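Local coordinates for protein beta-galactosidase (Trichoderma reesei, PDB 3OG2) that probably hydrolyses terminal non-reducing beta-D-galactose residues of beta-D-galactosides, as a glycoside hydrolase of family 35 with a TIM-barrel domain, at residues 650-655 / 975-980; 660-665 / 887-892; 846-851 / 920-925; 945-950 / 989-994. One frame throughout, in Å; residues are numbered along the deposited sequence.

Contact 1: 650-655 / 975-980; sequences PHVQVP and LKSKSP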
loop_
_atom_site.group_PDB
_atom_site.type_symbol
_atom_site.label_atom_id
_atom_site.label_comp_id
_atom_site.label_asym_id
_atom_site.label_seq_id
_atom_site.Cartn_x
_atom_site.Cartn_y
_atom_site.Cartn_z
ATOM N N PRO A 650 -10.879 -26.980 0.305
ATOM C CA PRO A 650 -12.237 -27.368 -0.108
ATOM C C PRO A 650 -12.682 -26.590 -1.327
ATOM O O PRO A 650 -12.119 -25.551 -1.637
ATOM C CB PRO A 650 -13.087 -26.972 1.106
ATOM C CG PRO A 650 -12.345 -25.765 1.658
ATOM C CD PRO A 650 -10.872 -26.043 1.464
ATOM N N HIS A 651 -13.717 -27.130 -1.941
ATOM C CA HIS A 651 -14.483 -26.412 -2.923
ATOM C C HIS A 651 -15.302 -25.391 -2.160
ATOM O O HIS A 651 -15.888 -25.675 -1.122
ATOM C CB HIS A 651 -15.426 -27.379 -3.656
ATOM C CG HIS A 651 -16.351 -26.632 -4.575
ATOM N ND1 HIS A 651 -15.904 -26.078 -5.760
ATOM C CD2 HIS A 651 -17.656 -26.297 -4.493
ATOM C CE1 HIS A 651 -16.917 -25.459 -6.364
ATOM N NE2 HIS A 651 -18.007 -25.570 -5.622
ATOM N N VAL A 652 -15.359 -24.189 -2.690
ATOM C CA VAL A 652 -16.217 -23.220 -2.027
ATOM C C VAL A 652 -17.321 -22.780 -2.987
ATOM O O VAL A 652 -17.084 -22.440 -4.130
ATOM C CB VAL A 652 -15.340 -22.070 -1.551
ATOM C CG1 VAL A 652 -16.061 -20.736 -1.552
ATOM C CG2 VAL A 652 -14.833 -22.454 -0.141
ATOM N N GLN A 653 -18.505 -22.816 -2.430
ATOM C CA GLN A 653 -19.667 -22.297 -3.128
ATOM C C GLN A 653 -20.134 -21.030 -2.407
ATOM O O GLN A 653 -20.283 -20.904 -1.186
ATOM C CB GLN A 653 -20.814 -23.300 -3.269
ATOM C CG GLN A 653 -21.275 -23.523 -4.697
ATOM C CD GLN A 653 -21.483 -22.341 -5.611
ATOM O OE1 GLN A 653 -22.606 -22.127 -6.119
ATOM N NE2 GLN A 653 -20.455 -21.537 -5.908
ATOM N N VAL A 654 -20.357 -20.022 -3.223
ATOM C CA VAL A 654 -20.940 -18.815 -2.616
ATOM C C VAL A 654 -22.243 -18.511 -3.350
ATOM O O VAL A 654 -22.498 -18.993 -4.461
ATOM C CB VAL A 654 -19.979 -17.614 -2.649
ATOM C CG1 VAL A 654 -18.789 -17.806 -1.713
ATOM C CG2 VAL A 654 -19.617 -17.366 -4.103
ATOM N N PRO A 655 -23.099 -17.740 -2.715
ATOM C CA PRO A 655 -24.396 -17.467 -3.340
ATOM C C PRO A 655 -24.209 -16.720 -4.664
ATOM O O PRO A 655 -23.262 -15.949 -4.821
ATOM C CB PRO A 655 -25.100 -16.554 -2.339
ATOM C CG PRO A 655 -24.356 -16.679 -1.074
ATOM C CD PRO A 655 -22.953 -17.061 -1.404
ATOM N N LEU A 975 -20.284 -12.689 -7.263
ATOM C CA LEU A 975 -19.338 -12.821 -6.176
ATOM C C LEU A 975 -18.289 -13.806 -6.606
ATOM O O LEU A 975 -18.674 -14.910 -7.013
ATOM C CB LEU A 975 -20.202 -13.208 -4.980
ATOM C CG LEU A 975 -19.586 -13.258 -3.624
ATOM C CD1 LEU A 975 -19.169 -11.833 -3.237
ATOM C CD2 LEU A 975 -20.551 -13.876 -2.627
ATOM N N LYS A 976 -17.041 -13.472 -6.522
ATOM C CA LYS A 976 -15.929 -14.364 -6.862
ATOM C C LYS A 976 -15.102 -14.673 -5.622
ATOM O O LYS A 976 -14.856 -13.810 -4.763
ATOM C CB LYS A 976 -15.033 -13.754 -7.969
ATOM C CG LYS A 976 -15.921 -13.575 -9.202
ATOM C CD LYS A 976 -16.403 -14.900 -9.778
ATOM C CE LYS A 976 -16.919 -14.724 -11.192
ATOM N NZ LYS A 976 -16.927 -15.981 -11.985
ATOM N N SER A 977 -14.637 -15.917 -5.538
ATOM C CA SER A 977 -13.759 -16.321 -4.447
ATOM C C SER A 977 -12.391 -16.731 -5.035
ATOM O O SER A 977 -12.314 -17.244 -6.150
ATOM C CB SER A 977 -14.326 -17.452 -3.613
ATOM O OG SER A 977 -14.521 -18.599 -4.464
ATOM N N LYS A 978 -11.342 -16.502 -4.251
ATOM C CA LYS A 978 -10.025 -17.045 -4.605
ATOM C C LYS A 978 -9.908 -18.388 -3.911
ATOM O O LYS A 978 -10.722 -18.746 -3.053
ATOM C CB LYS A 978 -8.951 -16.068 -4.202
ATOM C CG LYS A 978 -9.133 -14.670 -4.779
ATOM C CD LYS A 978 -9.021 -14.619 -6.286
ATOM C CE LYS A 978 -9.522 -13.260 -6.808
ATOM N NZ LYS A 978 -9.325 -13.179 -8.283
ATOM N N SER A 979 -8.896 -19.138 -4.295
ATOM C CA SER A 979 -8.699 -20.482 -3.718
ATOM C C SER A 979 -8.547 -20.391 -2.206
ATOM O O SER A 979 -7.750 -19.556 -1.706
ATOM C CB SER A 979 -7.456 -21.084 -4.397
ATOM O OG SER A 979 -7.268 -22.441 -3.965
ATOM N N PRO A 980 -9.260 -21.223 -1.455
ATOM C CA PRO A 980 -9.185 -21.088 0.010
ATOM C C PRO A 980 -7.794 -21.380 0.556
ATOM O O PRO A 980 -7.135 -22.328 0.111
ATOM C CB PRO A 980 -10.160 -22.167 0.537
ATOM C CG PRO A 980 -10.575 -22.970 -0.618
ATOM C CD PRO A 980 -10.177 -22.288 -1.872
HETATM O O HOH W 1 -22.447 -14.582 -7.463
#
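With CG anti to the backbone N (chi1 -172°), L975 sets that carbon beside V654, whose own chi1 of -69° puts CG1 anti to the carbonyl carbon and leaves CG2 in the crowded position between N and C. The two side chains cross at about a right angle: methyl CD2 of L975 lies 3.8 Å from V654 CB and 3.9 Å from V654 CG2. P655 adds its ring carbon CD, 4.2 Å from the same L975 CD2. The rings of P650 and P980 slide past each other in opposite directions, with P650 CD 3.7 Å from P980 CG; P650 O approaches that CG at 3.2 Å. Between these apolar clusters V652 CG1 rests 3.9 Å from S977 OG. The segments run 166° apart, yet the CA atoms of V654 and L975 are 7.2 Å apart, so side chains and one water, not backbone pairing, join them. This water donates to P655 O and accepts from L975 N. Segment 650-655 lies over the face of strand 973-977 carrying L975 and S977, while that strand pairs with strand 900-908 through K976 and S905; P655 also packs on L891 and L893 of strand 883-894, so the loop touches two sheets.

Contact 2: 660-665 / 887-892; sequences LKWYKV and YAAKLP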
loop_
_atom_site.group_PDB
_atom_site.type_symbol
_atom_site.label_atom_id
_atom_site.label_comp_id
_atom_site.label_asym_id
_atom_site.label_seq_id
_atom_site.Cartn_x
_atom_site.Cartn_y
_atom_site.Cartn_z
ATOM N N LEU A 660 -30.310 -13.242 -5.575
ATOM C CA LEU A 660 -30.749 -12.595 -4.327
ATOM C C LEU A 660 -32.096 -11.926 -4.504
ATOM O O LEU A 660 -32.554 -11.722 -5.616
ATOM C CB LEU A 660 -29.722 -11.560 -3.803
ATOM C CG LEU A 660 -28.320 -12.133 -3.516
ATOM C CD1 LEU A 660 -27.390 -10.992 -3.129
ATOM C CD2 LEU A 660 -28.321 -13.233 -2.458
ATOM N N LYS A 661 -32.719 -11.571 -3.416
ATOM C CA LYS A 661 -33.999 -10.833 -3.492
ATOM C C LYS A 661 -33.673 -9.342 -3.471
ATOM O O LYS A 661 -33.403 -8.741 -2.410
ATOM C CB LYS A 661 -34.894 -11.242 -2.331
ATOM C CG LYS A 661 -36.253 -10.628 -2.420
ATOM C CD LYS A 661 -37.219 -11.173 -1.371
ATOM C CE LYS A 661 -38.579 -10.524 -1.598
ATOM N NZ LYS A 661 -39.443 -10.551 -0.401
ATOM N N TRP A 662 -33.615 -8.737 -4.631
ATOM C CA TRP A 662 -33.227 -7.339 -4.792
ATOM C C TRP A 662 -34.425 -6.399 -4.576
ATOM O O TRP A 662 -35.513 -6.662 -5.064
ATOM C CB TRP A 662 -32.674 -7.055 -6.191
ATOM C CG TRP A 662 -31.290 -7.642 -6.351
ATOM C CD1 TRP A 662 -30.979 -8.829 -6.945
ATOM C CD2 TRP A 662 -30.050 -7.081 -5.908
ATOM N NE1 TRP A 662 -29.616 -9.045 -6.906
ATOM C CE2 TRP A 662 -29.005 -7.979 -6.268
ATOM C CE3 TRP A 662 -29.732 -5.896 -5.230
ATOM C CZ2 TRP A 662 -27.666 -7.716 -5.978
ATOM C CZ3 TRP A 662 -28.410 -5.622 -4.939
ATOM C CH2 TRP A 662 -27.388 -6.509 -5.302
ATOM N N TYR A 663 -34.155 -5.307 -3.872
ATOM C CA TYR A 663 -35.116 -4.251 -3.645
ATOM C C TYR A 663 -34.584 -2.997 -4.312
ATOM O O TYR A 663 -33.389 -2.769 -4.287
ATOM C CB TYR A 663 -35.294 -3.989 -2.143
ATOM C CG TYR A 663 -36.054 -5.112 -1.465
ATOM C CD1 TYR A 663 -35.457 -6.285 -1.001
ATOM C CD2 TYR A 663 -37.430 -4.988 -1.279
ATOM C CE1 TYR A 663 -36.234 -7.269 -0.383
ATOM C CE2 TYR A 663 -38.196 -5.956 -0.668
ATOM C CZ TYR A 663 -37.576 -7.091 -0.224
ATOM O OH TYR A 663 -38.388 -8.034 0.365
ATOM N N LYS A 664 -35.486 -2.169 -4.828
ATOM C CA LYS A 664 -35.076 -0.957 -5.541
ATOM C C LYS A 664 -35.726 0.285 -4.965
ATOM O O LYS A 664 -36.898 0.230 -4.565
ATOM C CB LYS A 664 -35.490 -1.133 -7.005
ATOM C CG LYS A 664 -35.240 0.074 -7.909
ATOM C CD LYS A 664 -35.888 -0.143 -9.270
ATOM C CE LYS A 664 -35.625 1.013 -10.208
ATOM N NZ LYS A 664 -36.730 1.286 -11.167
ATOM N N VAL A 665 -34.993 1.397 -5.011
ATOM C CA VAL A 665 -35.582 2.693 -4.672
ATOM C C VAL A 665 -35.090 3.720 -5.694
ATOM O O VAL A 665 -33.922 3.693 -6.085
ATOM C CB VAL A 665 -35.305 3.074 -3.210
ATOM C CG1 VAL A 665 -33.832 3.305 -2.918
ATOM C CG2 VAL A 665 -36.086 4.349 -2.835
ATOM N N TYR A 887 -30.203 -0.143 -5.388
ATOM C CA TYR A 887 -30.600 -1.527 -5.214
ATOM C C TYR A 887 -29.976 -2.102 -3.958
ATOM O O TYR A 887 -28.776 -1.937 -3.733
ATOM C CB TYR A 887 -30.153 -2.347 -6.405
ATOM C CG TYR A 887 -30.758 -1.886 -7.726
ATOM C CD1 TYR A 887 -30.124 -0.968 -8.550
ATOM C CD2 TYR A 887 -31.996 -2.403 -8.112
ATOM C CE1 TYR A 887 -30.715 -0.581 -9.731
ATOM C CE2 TYR A 887 -32.583 -2.019 -9.302
ATOM C CZ TYR A 887 -31.936 -1.107 -10.127
ATOM O OH TYR A 887 -32.477 -0.686 -11.316
ATOM N N ALA A 888 -30.760 -2.814 -3.156
ATOM C CA ALA A 888 -30.239 -3.412 -1.941
ATOM C C ALA A 888 -30.675 -4.881 -1.851
ATOM O O ALA A 888 -31.785 -5.223 -2.250
ATOM C CB ALA A 888 -30.709 -2.702 -0.671
ATOM N N ALA A 889 -29.800 -5.709 -1.272
ATOM C CA ALA A 889 -30.177 -7.126 -1.102
ATOM C C ALA A 889 -29.458 -7.687 0.099
ATOM O O ALA A 889 -28.327 -7.265 0.394
ATOM C CB ALA A 889 -29.879 -7.949 -2.344
ATOM N N LYS A 890 -30.064 -8.640 0.779
ATOM C CA LYS A 890 -29.407 -9.366 1.819
ATOM C C LYS A 890 -28.584 -10.501 1.197
ATOM O O LYS A 890 -29.038 -11.234 0.338
ATOM C CB LYS A 890 -30.475 -9.975 2.760
ATOM C CG LYS A 890 -29.840 -10.652 3.969
ATOM C CD LYS A 890 -30.945 -11.287 4.834
ATOM C CE LYS A 890 -31.425 -10.382 5.936
ATOM N NZ LYS A 890 -32.627 -10.978 6.620
ATOM N N LEU A 891 -27.340 -10.622 1.665
ATOM C CA LEU A 891 -26.418 -11.655 1.211
ATOM C C LEU A 891 -25.992 -12.449 2.424
ATOM O O LEU A 891 -25.104 -12.035 3.135
ATOM C CB LEU A 891 -25.208 -11.014 0.515
ATOM C CG LEU A 891 -24.034 -11.942 0.165
ATOM C CD1 LEU A 891 -24.419 -13.055 -0.775
ATOM C CD2 LEU A 891 -22.871 -11.074 -0.380
ATOM N N PRO A 892 -26.602 -13.593 2.694
ATOM C CA PRO A 892 -26.133 -14.450 3.778
ATOM C C PRO A 892 -24.857 -15.157 3.340
ATOM O O PRO A 892 -24.795 -15.627 2.214
ATOM C CB PRO A 892 -27.259 -15.465 3.976
ATOM C CG PRO A 892 -28.376 -14.948 3.167
ATOM C CD PRO A 892 -27.776 -14.165 2.020
HETATM O O HOH W 2 -32.785 -9.394 0.136
HETATM O O HOH W 3 -31.519 -11.864 -0.667
#
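Y663 and A888 form an antiparallel hydrogen-bonded pair: Y663 N donates to A888 O at 2.9 Å with an N-H...O angle of 162°, and A888 N returns the bond to Y663 O. Beyond W662 the chains separate and two waters take over the pairing. One donates to K661 O and accepts from K890 N; the other accepts from K661 N and donates to K890 O, so both backbone groups of each lysine have a partner in the gap. W662 turns its polar atoms elsewhere, NE1 donating to L657 O and the carbonyl O bonding to S873 OG. K661 NZ donates to Y663 OH at 2.8 Å.

Side-chain packing makes up the rest. A889 CB sits over one face of W662, 3.6 Å from the centroid of the six-membered ring and 16° off its normal, a CH-pi contact; L660 CB lies 3.9 Å from the same methyl. L660 CD2 approaches K890 O at 3.5 Å. At the non-hydrogen-bonded pair K664-Y887, the two side chains lie alongside and point the same way, K664 CG, anti to its backbone N (chi1 176°), lying 3.7 Å from Y887 CE2. Strand 663-666 is an outermost strand of a five-stranded antiparallel sheet: strand 883-894 is its neighbour and bonds on its other flank to strand 953-962, Y887 with V958 and A889 with I956.

Contact 3: 846-851 / 920-925; sequences FFERQG and LLYVNG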
loop_
_atom_site.group_PDB
_atom_site.type_symbol
_atom_site.label_atom_id
_atom_site.label_comp_id
_atom_site.label_asym_id
_atom_site.label_seq_id
_atom_site.Cartn_x
_atom_site.Cartn_y
_atom_site.Cartn_z
ATOM N N PHE A 846 -29.561 10.819 -3.070
ATOM C CA PHE A 846 -30.688 10.670 -2.174
ATOM C C PHE A 846 -30.588 9.430 -1.315
ATOM O O PHE A 846 -30.792 9.497 -0.093
ATOM C CB PHE A 846 -31.984 10.624 -3.004
ATOM C CG PHE A 846 -33.210 10.197 -2.238
ATOM C CD1 PHE A 846 -33.864 11.158 -1.448
ATOM C CD2 PHE A 846 -33.684 8.899 -2.319
ATOM C CE1 PHE A 846 -34.988 10.749 -0.739
ATOM C CE2 PHE A 846 -34.807 8.495 -1.614
ATOM C CZ PHE A 846 -35.455 9.448 -0.824
ATOM N N PHE A 847 -30.257 8.277 -1.898
ATOM C CA PHE A 847 -30.256 7.063 -1.029
ATOM C C PHE A 847 -29.218 7.180 0.090
ATOM O O PHE A 847 -29.441 6.661 1.213
ATOM C CB PHE A 847 -30.051 5.767 -1.818
ATOM C CG PHE A 847 -28.613 5.557 -2.310
ATOM C CD1 PHE A 847 -27.763 4.762 -1.570
ATOM C CD2 PHE A 847 -28.134 6.141 -3.464
ATOM C CE1 PHE A 847 -26.444 4.510 -1.927
ATOM C CE2 PHE A 847 -26.812 5.903 -3.871
ATOM C CZ PHE A 847 -25.971 5.110 -3.093
ATOM N N GLU A 848 -28.063 7.822 -0.186
ATOM C CA GLU A 848 -27.022 8.003 0.844
ATOM C C GLU A 848 -27.498 8.957 1.933
ATOM O O GLU A 848 -27.293 8.713 3.123
ATOM C CB GLU A 848 -25.739 8.566 0.172
ATOM C CG GLU A 848 -25.173 7.645 -0.903
ATOM C CD GLU A 848 -23.930 8.241 -1.552
ATOM O OE1 GLU A 848 -24.040 9.233 -2.350
ATOM O OE2 GLU A 848 -22.833 7.690 -1.272
ATOM N N ARG A 849 -28.143 10.072 1.483
ATOM C CA ARG A 849 -28.587 11.049 2.459
ATOM C C ARG A 849 -29.573 10.412 3.427
ATOM O O ARG A 849 -29.587 10.767 4.610
ATOM C CB ARG A 849 -29.283 12.243 1.775
ATOM C CG ARG A 849 -28.325 12.960 0.793
ATOM C CD ARG A 849 -28.932 14.269 0.324
ATOM N NE ARG A 849 -30.300 14.245 -0.190
ATOM C CZ ARG A 849 -30.696 14.307 -1.451
ATOM N NH1 ARG A 849 -29.845 14.311 -2.476
ATOM N NH2 ARG A 849 -31.990 14.344 -1.728
ATOM N N GLN A 850 -30.408 9.488 2.958
ATOM C CA GLN A 850 -31.417 8.883 3.824
ATOM C C GLN A 850 -30.810 7.770 4.682
ATOM O O GLN A 850 -31.469 7.303 5.611
ATOM C CB GLN A 850 -32.524 8.229 2.986
ATOM C CG GLN A 850 -33.191 9.229 2.009
ATOM C CD GLN A 850 -34.277 9.951 2.817
ATOM O OE1 GLN A 850 -35.233 9.344 3.327
ATOM N NE2 GLN A 850 -34.106 11.220 3.008
ATOM N N GLY A 851 -29.599 7.322 4.389
ATOM C CA GLY A 851 -29.061 6.183 5.136
ATOM C C GLY A 851 -29.508 4.843 4.549
ATOM O O GLY A 851 -29.335 3.821 5.226
ATOM N N LEU A 920 -22.111 2.612 -7.657
ATOM C CA LEU A 920 -21.461 2.588 -6.353
ATOM C C LEU A 920 -21.815 1.244 -5.684
ATOM O O LEU A 920 -22.972 0.842 -5.722
ATOM C CB LEU A 920 -21.932 3.725 -5.466
ATOM C CG LEU A 920 -21.691 5.123 -6.009
ATOM C CD1 LEU A 920 -22.433 6.137 -5.165
ATOM C CD2 LEU A 920 -20.179 5.413 -5.944
ATOM N N LEU A 921 -20.800 0.647 -5.082
ATOM C CA LEU A 921 -20.963 -0.630 -4.379
ATOM C C LEU A 921 -20.914 -0.376 -2.867
ATOM O O LEU A 921 -19.932 0.237 -2.414
ATOM C CB LEU A 921 -19.846 -1.601 -4.800
ATOM C CG LEU A 921 -19.813 -2.909 -4.025
ATOM C CD1 LEU A 921 -21.024 -3.804 -4.326
ATOM C CD2 LEU A 921 -18.516 -3.646 -4.403
ATOM N N TYR A 922 -21.882 -0.821 -2.109
ATOM C CA TYR A 922 -21.879 -0.734 -0.667
ATOM C C TYR A 922 -21.950 -2.127 -0.083
ATOM O O TYR A 922 -22.671 -2.989 -0.593
ATOM C CB TYR A 922 -23.067 0.067 -0.218
ATOM C CG TYR A 922 -22.903 1.558 -0.335
ATOM C CD1 TYR A 922 -22.425 2.196 0.817
ATOM C CD2 TYR A 922 -23.219 2.369 -1.409
ATOM C CE1 TYR A 922 -22.201 3.537 0.993
ATOM C CE2 TYR A 922 -22.979 3.775 -1.235
ATOM C CZ TYR A 922 -22.485 4.330 -0.096
ATOM O OH TYR A 922 -22.291 5.713 0.084
ATOM N N VAL A 923 -21.182 -2.326 0.955
ATOM C CA VAL A 923 -21.236 -3.585 1.723
ATOM C C VAL A 923 -21.382 -3.233 3.197
ATOM O O VAL A 923 -20.470 -2.623 3.764
ATOM C CB VAL A 923 -20.014 -4.453 1.477
ATOM C CG1 VAL A 923 -20.124 -5.698 2.377
ATOM C CG2 VAL A 923 -19.910 -4.795 -0.007
ATOM N N ASN A 924 -22.469 -3.589 3.830
ATOM C CA ASN A 924 -22.760 -3.297 5.212
ATOM C C ASN A 924 -22.494 -1.841 5.542
ATOM O O ASN A 924 -21.980 -1.465 6.594
ATOM C CB ASN A 924 -21.942 -4.223 6.139
ATOM C CG ASN A 924 -22.410 -5.661 5.958
ATOM O OD1 ASN A 924 -23.607 -5.906 5.765
ATOM N ND2 ASN A 924 -21.512 -6.627 6.003
ATOM N N GLY A 925 -22.925 -1.011 4.592
ATOM C CA GLY A 925 -22.898 0.442 4.775
ATOM C C GLY A 925 -21.580 1.097 4.345
ATOM O O GLY A 925 -21.552 2.335 4.234
#
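Y922 and E848 supply the polar link between helix 846-850 and strand 920-923: Y922 OH donates to E848 OE2 over a very short 2.5 Å. OE2 lies near the plane of the tyrosine ring at its edge, and the carboxylate is turned 77° to that ring. The glutamate chain runs extended beyond CG, which carries its carboxylate toward the tyrosine across segments whose axes stay 12.4 Å apart.

The aromatic and apolar contacts centre on F847. Its CG occupies the position between backbone N and carbonyl carbon (chi1 74°), and its CE1 comes within 3.6 Å of Y922 CE2. The ring centroids are 5.7 Å apart with planes at 90°, but the approach is oblique. L920 CD1 stands at the edge of the phenylalanine ring, 4.2 Å from CZ, while E848 CG lies over one face of it.

Backbone bonding closes the helix: G851, with positive phi, ends it in a Schellman motif, G851 N reaching E848 O at 3.0 Å.

All four touching side chains are buried. E848 OE2 has a second donor in G843 N, and OE1 is also hydrogen-bonded; together these bonds would hold the carboxylate's rotation and probably favour its charged form in an otherwise apolar interface.

Contact 4: 945-950 / 989-994; sequences EGILDY and EVVKGP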
loop_
_atom_site.group_PDB
_atom_site.type_symbol
_atom_site.label_atom_id
_atom_site.label_comp_id
_atom_site.label_asym_id
_atom_site.label_seq_id
_atom_site.Cartn_x
_atom_site.Cartn_y
_atom_site.Cartn_z
ATOM N N GLU A 945 -12.982 -9.753 4.525
ATOM C CA GLU A 945 -13.585 -10.324 5.709
ATOM C C GLU A 945 -13.446 -9.349 6.864
ATOM O O GLU A 945 -12.391 -8.727 6.992
ATOM C CB GLU A 945 -12.865 -11.656 6.033
ATOM C CG GLU A 945 -13.543 -12.433 7.157
ATOM C CD GLU A 945 -12.812 -13.721 7.438
ATOM O OE1 GLU A 945 -12.102 -14.241 6.533
ATOM O OE2 GLU A 945 -12.948 -14.243 8.565
ATOM N N GLY A 946 -14.494 -9.173 7.670
ATOM C CA GLY A 946 -14.445 -8.116 8.696
ATOM C C GLY A 946 -15.457 -7.085 8.297
ATOM O O GLY A 946 -16.385 -6.741 9.048
ATOM N N ILE A 947 -15.356 -6.556 7.087
ATOM C CA ILE A 947 -16.405 -5.746 6.488
ATOM C C ILE A 947 -17.550 -6.706 6.057
ATOM O O ILE A 947 -18.691 -6.433 6.421
ATOM C CB ILE A 947 -15.905 -4.888 5.325
ATOM C CG1 ILE A 947 -14.843 -3.867 5.772
ATOM C CG2 ILE A 947 -17.091 -4.172 4.675
ATOM C CD1 ILE A 947 -15.311 -2.872 6.836
ATOM N N LEU A 948 -17.181 -7.775 5.369
ATOM C CA LEU A 948 -18.157 -8.862 5.202
ATOM C C LEU A 948 -18.202 -9.777 6.416
ATOM O O LEU A 948 -17.146 -10.071 7.013
ATOM C CB LEU A 948 -17.723 -9.709 4.011
ATOM C CG LEU A 948 -18.063 -9.150 2.637
ATOM C CD1 LEU A 948 -17.270 -9.848 1.547
ATOM C CD2 LEU A 948 -19.575 -9.290 2.337
ATOM N N ASP A 949 -19.364 -10.291 6.782
ATOM C CA ASP A 949 -19.589 -11.264 7.815
ATOM C C ASP A 949 -19.704 -12.616 7.124
ATOM O O ASP A 949 -20.669 -12.878 6.385
ATOM C CB ASP A 949 -20.856 -10.886 8.607
ATOM C CG ASP A 949 -21.116 -11.834 9.764
ATOM O OD1 ASP A 949 -20.499 -12.919 9.828
ATOM O OD2 ASP A 949 -22.001 -11.540 10.624
ATOM N N TYR A 950 -18.720 -13.485 7.303
ATOM C CA TYR A 950 -18.681 -14.765 6.626
ATOM C C TYR A 950 -19.584 -15.791 7.274
ATOM O O TYR A 950 -19.718 -16.912 6.781
ATOM C CB TYR A 950 -17.228 -15.322 6.603
ATOM C CG TYR A 950 -16.399 -14.703 5.493
ATOM C CD1 TYR A 950 -16.558 -13.386 5.049
ATOM C CD2 TYR A 950 -15.394 -15.463 4.901
ATOM C CE1 TYR A 950 -15.745 -12.883 4.031
ATOM C CE2 TYR A 950 -14.591 -14.986 3.881
ATOM C CZ TYR A 950 -14.787 -13.677 3.463
ATOM O OH TYR A 950 -13.983 -13.213 2.464
ATOM N N GLU A 989 -12.520 -10.421 13.375
ATOM C CA GLU A 989 -13.765 -10.010 14.001
ATOM C C GLU A 989 -14.540 -9.134 13.057
ATOM O O GLU A 989 -13.969 -8.232 12.394
ATOM C CB GLU A 989 -13.441 -9.205 15.268
ATOM C CG GLU A 989 -12.725 -10.110 16.284
ATOM C CD GLU A 989 -12.840 -9.524 17.663
ATOM O OE1 GLU A 989 -13.804 -8.736 17.839
ATOM O OE2 GLU A 989 -11.969 -9.856 18.510
ATOM N N VAL A 990 -15.842 -9.333 13.017
ATOM C CA VAL A 990 -16.691 -8.510 12.155
ATOM C C VAL A 990 -16.742 -7.091 12.682
ATOM O O VAL A 990 -16.952 -6.857 13.871
ATOM C CB VAL A 990 -18.114 -9.127 12.117
ATOM C CG1 VAL A 990 -19.030 -8.234 11.316
ATOM C CG2 VAL A 990 -18.037 -10.563 11.577
ATOM N N VAL A 991 -16.599 -6.159 11.768
ATOM C CA VAL A 991 -16.707 -4.744 12.127
ATOM C C VAL A 991 -18.173 -4.412 12.305
ATOM O O VAL A 991 -18.968 -4.687 11.397
ATOM C CB VAL A 991 -16.043 -3.924 11.005
ATOM C CG1 VAL A 991 -16.227 -2.444 11.263
ATOM C CG2 VAL A 991 -14.559 -4.244 10.909
ATOM N N LYS A 992 -18.512 -3.853 13.447
ATOM C CA LYS A 992 -19.903 -3.604 13.845
ATOM C C LYS A 992 -20.399 -2.256 13.377
ATOM O O LYS A 992 -20.658 -1.351 14.183
ATOM C CB LYS A 992 -20.033 -3.707 15.377
ATOM C CG LYS A 992 -19.516 -5.041 15.917
ATOM C CD LYS A 992 -19.774 -5.276 17.409
ATOM C CE LYS A 992 -19.252 -6.620 17.881
ATOM N NZ LYS A 992 -18.231 -6.602 18.958
ATOM N N GLY A 993 -20.530 -2.084 12.062
ATOM C CA GLY A 993 -21.049 -0.818 11.563
ATOM C C GLY A 993 -22.516 -0.648 11.956
ATOM O O GLY A 993 -23.305 -1.605 11.907
ATOM N N PRO A 994 -22.963 0.526 12.405
ATOM C CA PRO A 994 -24.373 0.736 12.726
ATOM C C PRO A 994 -25.324 0.438 11.583
ATOM O O PRO A 994 -25.045 0.686 10.419
ATOM C CB PRO A 994 -24.401 2.241 13.031
ATOM C CG PRO A 994 -23.071 2.389 13.710
ATOM C CD PRO A 994 -22.132 1.701 12.737
HETATM O O HOH W 4 -19.542 -5.180 8.803
#
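The D949 carboxylate, its CG anti to the backbone N (chi1 -177°), receives V990 CG2 over one face, the methyl standing almost directly above CG at 3.8 Å; the side chains cross at about a right angle. The Y950 ring has E945 CG over the centre of one face, 3.7 Å above the plane, and L948 CB at its edge. The carbonyl of G946 is the polar meeting point: V991 N donates to G946 O at 2.8 Å, nearly straight at 169° but tilted 29° from the carbonyl plane, and V991 CB approaches the same oxygen at 3.4 Å. The first segment belongs to the loop joining strands 940-943 and 953-962, where D949 OD1 accepts from N951 N in an Asx turn. The second segment has K992 at the centre of an inverse gamma turn, its closing bond from G993 N to V991 O being weak. One water donates to both I947 O and V991 O, linking the loops indirectly, while I947 CD1 packs 4.4 Å from V991 CB.

Contacts 1 and 2 meet directly, P655 CG lying 3.6 Å from L891 CD1, although their centres are 21 Å apart. Contacts 2 and 3 reach the same five-stranded sheet with centres 12 Å apart, yet do not touch. Contacts 3 and 4 are joined by a probable hydrogen bond of 2.9 Å from N924 ND2 to I947 O, and by V923 CG1 packing 3.6 Å from L948 CD2. Along the chain, contacts 2 and 3 are each nested within the loop closed by contact 1, whereas contacts 1 and 4 alternate. All four lie away from the residues that bind galactose; the P980 side chain is about 8 Å from a bound NAG.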